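PDB 3PNR: PbICP-C, which probably inhibits papain-like cysteine proteases, as the C-terminal inhibitor domain of a falstatin-family protein from the malaria parasite Plasmodium berghei. Local coordinates for residues Thr65-Pro79 with Lys160-Ser172. Sequence-based numbering, arbitrary orientation.
Sequences TGYLWVLLGIHKDEP and KYYIVYSYYRPFS. With CD (cadmium ion), chain F.
The chi1 of Y167 (-164°) turns its CG away from the backbone N, which sets the side chain between W69 and Y67. The three form an aromatic cluster held by CH-pi contacts. Y167 CB sits over the six-membered ring of W69, 3.5 Å from the centroid, and Y67 CB lies over one face of the Y167 ring. R169 runs extended from CG to NE, and R169 CG makes a CH-pi contact over the centre of the Y67 ring. R169 NH2 donates to T65 O at 2.7 Å, while the bond from NE is weak. R169 NH1 also salt-bridges an acidic side chain of another protein's chain, so this end lies at an interface. The strands are antiparallel. Paired bonds join L68 with Y168 and V70 with S166. A classic beta bulge follows, where L72 and G73 both face V164: L72 N gives to V164 O (2.7 Å) and V164 N to G73 O (2.8 Å). Beyond it, E78 CA and P79 CD make CH-pi contacts with one face of the Y162 ring. H75 ND1 and both D77 carboxylate oxygens bind a cadmium ion. Strand 68-75 is outermost in its four-stranded sheet; strand 159-168 also pairs with 178-186. I74 and I163 pack on V102 of strand 100-107, in the other sheet of this beta sandwich.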
ATOM      1  N   THR B  65       2.312   3.170   1.181  1.00 33.18           N
ATOM      2  CA  THR B  65       1.471   4.335   0.919  1.00 38.89           C
ATOM      3  C   THR B  65       1.336   4.673  -0.576  1.00 42.86           C
ATOM      4  O   THR B  65       0.418   5.388  -0.972  1.00 47.27           O
ATOM      5  CB  THR B  65       2.007   5.555   1.618  1.00 48.99           C
ATOM      6  OG1 THR B  65       3.182   5.998   0.926  1.00 64.00           O
ATOM      7  CG2 THR B  65       2.346   5.220   3.076  1.00 40.24           C
ATOM      8  N   GLY B  66       2.238   4.155  -1.406  1.00 41.76           N
ATOM      9  CA  GLY B  66       2.223   4.475  -2.825  1.00 39.63           C
ATOM     10  C   GLY B  66       3.153   5.631  -3.186  1.00 42.55           C
ATOM     11  O   GLY B  66       3.328   5.963  -4.353  1.00 42.70           O
ATOM     12  N   TYR B  67       3.735   6.257  -2.172  1.00 50.04           N
ATOM     13  CA  TYR B  67       4.785   7.239  -2.370  1.00 51.12           C
ATOM     14  C   TYR B  67       6.150   6.571  -2.482  1.00 54.72           C
ATOM     15  O   TYR B  67       6.450   5.630  -1.741  1.00 61.71           O
ATOM     16  CB  TYR B  67       4.815   8.223  -1.204  1.00 41.19           C
ATOM     17  CG  TYR B  67       3.592   9.090  -1.116  1.00 50.55           C
ATOM     18  CD1 TYR B  67       2.400   8.593  -0.591  1.00 49.05           C
ATOM     19  CD2 TYR B  67       3.620  10.413  -1.549  1.00 54.70           C
ATOM     20  CE1 TYR B  67       1.268   9.386  -0.509  1.00 46.98           C
ATOM     21  CE2 TYR B  67       2.491  11.219  -1.465  1.00 54.60           C
ATOM     22  CZ  TYR B  67       1.320  10.698  -0.947  1.00 52.24           C
ATOM     23  OH  TYR B  67       0.197  11.483  -0.860  1.00 51.33           O
ATOM     24  N   LEU B  68       6.972   7.056  -3.409  1.00 54.79           N
ATOM     25  CA  LEU B  68       8.393   6.693  -3.429  1.00 63.08           C
ATOM     26  C   LEU B  68       9.326   7.909  -3.556  1.00 60.62           C
ATOM     27  O   LEU B  68       8.928   8.966  -4.040  1.00 66.59           O
ATOM     28  CB  LEU B  68       8.708   5.633  -4.499  1.00 62.60           C
ATOM     29  CG  LEU B  68       8.367   5.820  -5.982  1.00 60.92           C
ATOM     30  CD1 LEU B  68       8.021   7.260  -6.337  1.00 63.13           C
ATOM     31  CD2 LEU B  68       9.530   5.321  -6.830  1.00 56.20           C
ATOM     32  N   TRP B  69      10.562   7.749  -3.098  1.00 60.09           N
ATOM     33  CA  TRP B  69      11.586   8.778  -3.238  1.00 51.45           C
ATOM     34  C   TRP B  69      12.257   8.690  -4.605  1.00 52.98           C
ATOM     35  O   TRP B  69      12.773   7.632  -4.985  1.00 47.79           O
ATOM     36  CB  TRP B  69      12.647   8.600  -2.159  1.00 45.51           C
ATOM     37  CG  TRP B  69      12.216   9.021  -0.800  1.00 44.43           C
ATOM     38  CD1 TRP B  69      11.818   8.210   0.215  1.00 40.55           C
ATOM     39  CD2 TRP B  69      12.141  10.367  -0.297  1.00 47.81           C
ATOM     40  NE1 TRP B  69      11.496   8.962   1.322  1.00 45.91           N
ATOM     41  CE2 TRP B  69      11.689  10.287   1.034  1.00 47.29           C
ATOM     42  CE3 TRP B  69      12.408  11.627  -0.847  1.00 48.27           C
ATOM     43  CZ2 TRP B  69      11.503  11.420   1.829  1.00 53.15           C
ATOM     44  CZ3 TRP B  69      12.224  12.754  -0.058  1.00 48.59           C
ATOM     45  CH2 TRP B  69      11.776  12.642   1.265  1.00 55.27           C
ATOM     46  N   VAL B  70      12.256   9.805  -5.334  1.00 57.18           N
ATOM     47  CA  VAL B  70      12.900   9.881  -6.645  1.00 56.98           C
ATOM     48  C   VAL B  70      13.921  11.021  -6.702  1.00 58.57           C
ATOM     49  O   VAL B  70      13.625  12.149  -6.301  1.00 60.88           O
ATOM     50  CB  VAL B  70      11.855  10.093  -7.745  1.00 53.19           C
ATOM     51  CG1 VAL B  70      12.477   9.973  -9.128  1.00 47.21           C
ATOM     52  CG2 VAL B  70      10.740   9.102  -7.581  1.00 55.97           C
ATOM     53  N   LEU B  71      15.126  10.729  -7.183  1.00 61.07           N
ATOM     54  CA  LEU B  71      16.096  11.792  -7.447  1.00 57.16           C
ATOM     55  C   LEU B  71      15.691  12.490  -8.731  1.00 56.89           C
ATOM     56  O   LEU B  71      15.669  11.876  -9.797  1.00 52.77           O
ATOM     57  CB  LEU B  71      17.514  11.250  -7.576  1.00 58.27           C
ATOM     58  CG  LEU B  71      18.492  12.224  -8.251  1.00 59.79           C
ATOM     59  CD1 LEU B  71      18.886  13.373  -7.323  1.00 51.79           C
ATOM     60  CD2 LEU B  71      19.727  11.484  -8.757  1.00 56.35           C
ATOM     61  N   LEU B  72      15.366  13.773  -8.625  1.00 62.39           N
ATOM     62  CA  LEU B  72      14.736  14.486  -9.728  1.00 68.13           C
ATOM     63  C   LEU B  72      15.682  15.370 -10.532  1.00 69.52           C
ATOM     64  O   LEU B  72      15.403  15.675 -11.691  1.00 69.68           O
ATOM     65  CB  LEU B  72      13.551  15.315  -9.221  1.00 67.16           C
ATOM     66  CG  LEU B  72      12.300  14.526  -8.834  1.00 60.36           C
ATOM     67  CD1 LEU B  72      11.282  15.460  -8.210  1.00 63.16           C
ATOM     68  CD2 LEU B  72      11.715  13.801 -10.044  1.00 52.19           C
ATOM     69  N   GLY B  73      16.787  15.796  -9.931  1.00 70.38           N
ATOM     70  CA  GLY B  73      17.707  16.648 -10.659  1.00 77.44           C
ATOM     71  C   GLY B  73      18.873  17.247  -9.898  1.00 80.41           C
ATOM     72  O   GLY B  73      18.837  17.380  -8.672  1.00 77.93           O
ATOM     73  N   ILE B  74      19.915  17.591 -10.656  1.00 80.76           N
ATOM     74  CA  ILE B  74      21.040  18.382 -10.173  1.00 78.62           C
ATOM     75  C   ILE B  74      21.053  19.688 -10.967  1.00 75.22           C
ATOM     76  O   ILE B  74      21.046  19.660 -12.199  1.00 78.30           O
ATOM     77  CB  ILE B  74      22.376  17.648 -10.402  1.00 79.42           C
ATOM     78  CG1 ILE B  74      22.272  16.188  -9.967  1.00 81.45           C
ATOM     79  CG2 ILE B  74      23.501  18.336  -9.640  1.00 78.35           C
ATOM     80  CD1 ILE B  74      22.444  15.982  -8.471  1.00 83.24           C
ATOM     81  N   HIS B  75      21.053  20.826 -10.275  1.00 69.90           N
ATOM     82  CA  HIS B  75      21.035  22.129 -10.950  1.00 69.46           C
ATOM     83  C   HIS B  75      22.123  23.074 -10.442  1.00 73.14           C
ATOM     84  O   HIS B  75      22.544  22.998  -9.287  1.00 73.35           O
ATOM     85  CB  HIS B  75      19.674  22.819 -10.784  1.00 67.25           C
ATOM     86  CG  HIS B  75      18.505  21.947 -11.123  1.00 76.50           C
ATOM     87  ND1 HIS B  75      18.010  21.829 -12.404  1.00 82.01           N
ATOM     88  CD2 HIS B  75      17.731  21.154 -10.346  1.00 72.49           C
ATOM     89  CE1 HIS B  75      16.983  20.996 -12.403  1.00 71.10           C
ATOM     90  NE2 HIS B  75      16.794  20.572 -11.167  1.00 70.57           N
ATOM     91  N   LYS B  76      22.574  23.969 -11.313  1.00 74.31           N
ATOM     92  CA  LYS B  76      23.381  25.097 -10.866  1.00 74.49           C
ATOM     93  C   LYS B  76      22.431  26.211 -10.465  1.00 72.62           C
ATOM     94  O   LYS B  76      22.654  26.903  -9.472  1.00 73.57           O
ATOM     95  CB  LYS B  76      24.332  25.568 -11.965  1.00 77.54           C
ATOM     96  CG  LYS B  76      25.594  24.730 -12.078  1.00 82.07           C
ATOM     97  CD  LYS B  76      26.348  24.708 -10.755  1.00 85.99           C
ATOM     98  CE  LYS B  76      27.370  23.581 -10.708  1.00 88.25           C
ATOM     99  NZ  LYS B  76      28.332  23.648 -11.842  1.00 91.46           N
ATOM    100  N   ASP B  77      21.362  26.364 -11.242  1.00 71.55           N
ATOM    101  CA  ASP B  77      20.288  27.303 -10.926  1.00 77.77           C
ATOM    102  C   ASP B  77      19.465  26.823  -9.734  1.00 77.47           C
ATOM    103  O   ASP B  77      19.173  25.632  -9.611  1.00 84.11           O
ATOM    104  CB  ASP B  77      19.353  27.463 -12.130  1.00 80.23           C
ATOM    105  CG  ASP B  77      18.709  26.148 -12.549  1.00 82.24           C
ATOM    106  OD1 ASP B  77      19.465  25.198 -12.852  1.00 85.57           O
ATOM    107  OD2 ASP B  77      17.457  26.061 -12.571  1.00 73.31           O
ATOM    108  N   GLU B  78      19.089  27.752  -8.862  1.00 73.63           N
ATOM    109  CA  GLU B  78      18.117  27.451  -7.822  1.00 81.43           C
ATOM    110  C   GLU B  78      16.849  26.966  -8.517  1.00 85.80           C
ATOM    111  O   GLU B  78      16.260  27.699  -9.316  1.00 79.86           O
ATOM    112  CB  GLU B  78      17.819  28.692  -6.987  1.00 87.31           C
ATOM    113  CG  GLU B  78      16.824  28.464  -5.865  1.00 96.21           C
ATOM    114  CD  GLU B  78      16.495  29.741  -5.115  1.00108.44           C
ATOM    115  OE1 GLU B  78      16.258  30.778  -5.776  1.00108.73           O
ATOM    116  OE2 GLU B  78      16.474  29.708  -3.863  1.00113.04           O
ATOM    117  N   PRO B  79      16.429  25.723  -8.217  1.00 84.63           N
ATOM    118  CA  PRO B  79      15.346  25.057  -8.949  1.00 76.59           C
ATOM    119  C   PRO B  79      13.953  25.527  -8.521  1.00 71.13           C
ATOM    120  O   PRO B  79      13.682  25.711  -7.330  1.00 68.79           O
ATOM    121  CB  PRO B  79      15.533  23.573  -8.584  1.00 76.61           C
ATOM    122  CG  PRO B  79      16.770  23.508  -7.700  1.00 80.16           C
ATOM    123  CD  PRO B  79      16.942  24.875  -7.131  1.00 80.31           C
ATOM    124  N   LYS B 160      28.831  24.851  -6.487  1.00 91.57           N
ATOM    125  CA  LYS B 160      27.560  24.834  -5.767  1.00 94.08           C
ATOM    126  C   LYS B 160      26.543  24.018  -6.556  1.00 88.76           C
ATOM    127  O   LYS B 160      26.366  24.224  -7.759  1.00 80.67           O
ATOM    128  CB  LYS B 160      27.034  26.252  -5.547  1.00 97.03           C
ATOM    129  CG  LYS B 160      27.925  27.118  -4.681  1.00103.81           C
ATOM    130  CD  LYS B 160      28.181  26.471  -3.332  1.00113.18           C
ATOM    131  CE  LYS B 160      28.982  27.397  -2.429  1.00120.57           C
ATOM    132  NZ  LYS B 160      30.207  27.922  -3.104  1.00122.27           N
ATOM    133  N   TYR B 161      25.879  23.089  -5.879  1.00 90.97           N
ATOM    134  CA  TYR B 161      24.969  22.172  -6.555  1.00 89.90           C
ATOM    135  C   TYR B 161      23.623  22.051  -5.842  1.00 86.11           C
ATOM    136  O   TYR B 161      23.566  21.860  -4.624  1.00 85.31           O
ATOM    137  CB  TYR B 161      25.618  20.792  -6.690  1.00 93.76           C
ATOM    138  CG  TYR B 161      26.998  20.819  -7.316  1.00 98.72           C
ATOM    139  CD1 TYR B 161      27.156  20.810  -8.695  1.00 99.37           C
ATOM    140  CD2 TYR B 161      28.140  20.849  -6.526  1.00103.48           C
ATOM    141  CE1 TYR B 161      28.411  20.832  -9.269  1.00102.51           C
ATOM    142  CE2 TYR B 161      29.403  20.871  -7.094  1.00105.24           C
ATOM    143  CZ  TYR B 161      29.529  20.863  -8.465  1.00105.19           C
ATOM    144  OH  TYR B 161      30.780  20.887  -9.036  1.00108.82           O
ATOM    145  N   TYR B 162      22.544  22.180  -6.614  1.00 79.36           N
ATOM    146  CA  TYR B 162      21.191  21.941  -6.119  1.00 68.32           C
ATOM    147  C   TYR B 162      20.754  20.527  -6.481  1.00 62.01           C
ATOM    148  O   TYR B 162      20.469  20.236  -7.648  1.00 56.17           O
ATOM    149  CB  TYR B 162      20.201  22.949  -6.715  1.00 67.89           C
ATOM    150  CG  TYR B 162      20.309  24.333  -6.132  1.00 75.30           C
ATOM    151  CD1 TYR B 162      19.807  24.614  -4.869  1.00 77.82           C
ATOM    152  CD2 TYR B 162      20.914  25.360  -6.843  1.00 78.64           C
ATOM    153  CE1 TYR B 162      19.901  25.877  -4.331  1.00 79.85           C
ATOM    154  CE2 TYR B 162      21.014  26.625  -6.314  1.00 84.41           C
ATOM    155  CZ  TYR B 162      20.506  26.881  -5.056  1.00 88.35           C
ATOM    156  OH  TYR B 162      20.606  28.147  -4.523  1.00 90.78           O
ATOM    157  N   ILE B 163      20.718  19.654  -5.478  1.00 59.79           N
ATOM    158  CA  ILE B 163      20.267  18.277  -5.658  1.00 70.62           C
ATOM    159  C   ILE B 163      18.821  18.134  -5.195  1.00 71.74           C
ATOM    160  O   ILE B 163      18.493  18.464  -4.052  1.00 71.05           O
ATOM    161  CB  ILE B 163      21.143  17.303  -4.859  1.00 73.04           C
ATOM    162  CG1 ILE B 163      22.622  17.612  -5.107  1.00 73.06           C
ATOM    163  CG2 ILE B 163      20.803  15.868  -5.221  1.00 69.65           C
ATOM    164  CD1 ILE B 163      23.564  16.564  -4.573  1.00 72.75           C
ATOM    165  N   VAL B 164      17.954  17.651  -6.079  1.00 67.58           N
ATOM    166  CA  VAL B 164      16.524  17.602  -5.767  1.00 62.47           C
ATOM    167  C   VAL B 164      15.956  16.189  -5.593  1.00 56.05           C
ATOM    168  O   VAL B 164      16.062  15.336  -6.474  1.00 52.21           O
ATOM    169  CB  VAL B 164      15.697  18.375  -6.801  1.00 55.60           C
ATOM    170  CG1 VAL B 164      14.233  18.370  -6.410  1.00 51.85           C
ATOM    171  CG2 VAL B 164      16.212  19.798  -6.917  1.00 54.20           C
ATOM    172  N   TYR B 165      15.365  15.951  -4.431  1.00 59.20           N
ATOM    173  CA  TYR B 165      14.684  14.694  -4.160  1.00 61.89           C
ATOM    174  C   TYR B 165      13.222  14.984  -3.892  1.00 62.13           C
ATOM    175  O   TYR B 165      12.872  16.054  -3.384  1.00 59.64           O
ATOM    176  CB  TYR B 165      15.260  14.033  -2.918  1.00 66.76           C
ATOM    177  CG  TYR B 165      16.706  13.626  -3.023  1.00 75.17           C
ATOM    178  CD1 TYR B 165      17.069  12.455  -3.671  1.00 77.55           C
ATOM    179  CD2 TYR B 165      17.708  14.400  -2.448  1.00 78.46           C
ATOM    180  CE1 TYR B 165      18.388  12.069  -3.759  1.00 80.02           C
ATOM    181  CE2 TYR B 165      19.036  14.022  -2.527  1.00 80.33           C
ATOM    182  CZ  TYR B 165      19.369  12.853  -3.185  1.00 80.23           C
ATOM    183  OH  TYR B 165      20.684  12.463  -3.271  1.00 74.49           O
ATOM    184  N   SER B 166      12.356  14.035  -4.210  1.00 58.38           N
ATOM    185  CA  SER B 166      10.973  14.182  -3.801  1.00 46.53           C
ATOM    186  C   SER B 166      10.316  12.853  -3.509  1.00 48.65           C
ATOM    187  O   SER B 166      10.593  11.847  -4.159  1.00 49.84           O
ATOM    188  CB  SER B 166      10.168  14.966  -4.833  1.00 48.70           C
ATOM    189  OG  SER B 166       9.095  15.648  -4.199  1.00 55.43           O
ATOM    190  N   TYR B 167       9.452  12.882  -2.499  1.00 52.60           N
ATOM    191  CA  TYR B 167       8.617  11.766  -2.096  1.00 44.41           C
ATOM    192  C   TYR B 167       7.240  12.113  -2.624  1.00 50.17           C
ATOM    193  O   TYR B 167       6.583  13.025  -2.114  1.00 46.86           O
ATOM    194  CB  TYR B 167       8.595  11.707  -0.569  1.00 53.44           C
ATOM    195  CG  TYR B 167       8.099  10.417   0.053  1.00 57.34           C
ATOM    196  CD1 TYR B 167       8.686   9.198  -0.256  1.00 60.09           C
ATOM    197  CD2 TYR B 167       7.069  10.429   0.992  1.00 54.85           C
ATOM    198  CE1 TYR B 167       8.241   8.019   0.331  1.00 59.42           C
ATOM    199  CE2 TYR B 167       6.623   9.266   1.585  1.00 52.38           C
ATOM    200  CZ  TYR B 167       7.212   8.064   1.253  1.00 59.40           C
ATOM    201  OH  TYR B 167       6.766   6.905   1.839  1.00 60.10           O
ATOM    202  N   TYR B 168       6.812  11.410  -3.669  1.00 52.21           N
ATOM    203  CA  TYR B 168       5.531  11.705  -4.298  1.00 45.28           C
ATOM    204  C   TYR B 168       4.886  10.442  -4.867  1.00 42.44           C
ATOM    205  O   TYR B 168       5.507   9.381  -4.898  1.00 37.25           O
ATOM    206  CB  TYR B 168       5.686  12.796  -5.379  1.00 36.77           C
ATOM    207  CG  TYR B 168       6.347  12.338  -6.659  1.00 40.64           C
ATOM    208  CD1 TYR B 168       7.731  12.189  -6.739  1.00 52.04           C
ATOM    209  CD2 TYR B 168       5.591  12.046  -7.789  1.00 41.55           C
ATOM    210  CE1 TYR B 168       8.340  11.761  -7.909  1.00 53.87           C
ATOM    211  CE2 TYR B 168       6.190  11.606  -8.966  1.00 42.96           C
ATOM    212  CZ  TYR B 168       7.567  11.472  -9.023  1.00 53.21           C
ATOM    213  OH  TYR B 168       8.175  11.047 -10.191  1.00 51.08           O
ATOM    214  N   ARG B 169       3.632  10.563  -5.291  1.00 40.04           N
ATOM    215  CA  ARG B 169       2.954   9.488  -6.006  1.00 46.19           C
ATOM    216  C   ARG B 169       2.955   9.772  -7.510  1.00 45.29           C
ATOM    217  O   ARG B 169       2.456  10.811  -7.953  1.00 38.82           O
ATOM    218  CB  ARG B 169       1.507   9.344  -5.525  1.00 46.26           C
ATOM    219  CG  ARG B 169       1.334   8.985  -4.064  1.00 45.68           C
ATOM    220  CD  ARG B 169      -0.143   8.868  -3.725  1.00 47.68           C
ATOM    221  NE  ARG B 169      -0.405   7.970  -2.602  1.00 51.86           N
ATOM    222  CZ  ARG B 169      -1.620   7.723  -2.112  1.00 50.14           C
ATOM    223  NH1 ARG B 169      -2.689   8.308  -2.641  1.00 39.62           N
ATOM    224  NH2 ARG B 169      -1.771   6.893  -1.091  1.00 48.26           N
ATOM    225  N   PRO B 170       3.517   8.846  -8.297  1.00 40.38           N
ATOM    226  CA  PRO B 170       3.603   8.961  -9.758  1.00 40.30           C
ATOM    227  C   PRO B 170       2.231   9.085 -10.403  1.00 51.33           C
ATOM    228  O   PRO B 170       2.078   9.712 -11.454  1.00 60.01           O
ATOM    229  CB  PRO B 170       4.248   7.638 -10.168  1.00 50.45           C
ATOM    230  CG  PRO B 170       5.010   7.198  -8.954  1.00 50.93           C
ATOM    231  CD  PRO B 170       4.210   7.654  -7.783  1.00 41.40           C
ATOM    232  N   PHE B 171       1.238   8.477  -9.768  1.00 52.89           N
ATOM    233  CA  PHE B 171      -0.112   8.457 -10.300  1.00 49.24           C
ATOM    234  C   PHE B 171      -0.931   9.638  -9.796  1.00 58.77           C
ATOM    235  O   PHE B 171      -2.090   9.803 -10.189  1.00 57.80           O
ATOM    236  CB  PHE B 171      -0.800   7.140  -9.944  1.00 42.52           C
ATOM    237  CG  PHE B 171      -0.786   6.813  -8.467  1.00 34.94           C
ATOM    238  CD1 PHE B 171       0.254   6.082  -7.918  1.00 37.61           C
ATOM    239  CD2 PHE B 171      -1.827   7.220  -7.638  1.00 31.87           C
ATOM    240  CE1 PHE B 171       0.268   5.771  -6.569  1.00 41.30           C
ATOM    241  CE2 PHE B 171      -1.828   6.908  -6.291  1.00 30.40           C
ATOM    242  CZ  PHE B 171      -0.775   6.181  -5.754  1.00 39.31           C
ATOM    243  N   SER B 172      -0.329  10.446  -8.919  1.00 60.80           N
ATOM    244  CA  SER B 172      -0.965  11.661  -8.404  1.00 61.38           C
ATOM    245  C   SER B 172       0.048  12.595  -7.735  1.00 61.74           C
ATOM    246  O   SER B 172       0.007  12.801  -6.517  1.00 58.95           O
ATOM    247  CB  SER B 172      -2.091  11.320  -7.429  1.00 61.67           C
ATOM    248  OG  SER B 172      -3.042  12.372  -7.391  1.00 65.94           O
TER
HETATM  249 CD    CD F 355      18.048  23.793 -13.840  1.00 75.59          CD
HETATM  250  O   HOH W   1       7.509   4.196   0.627  1.00 70.73           O
HETATM  251  O   HOH W   2      18.767  21.832 -15.250  1.00 54.40           O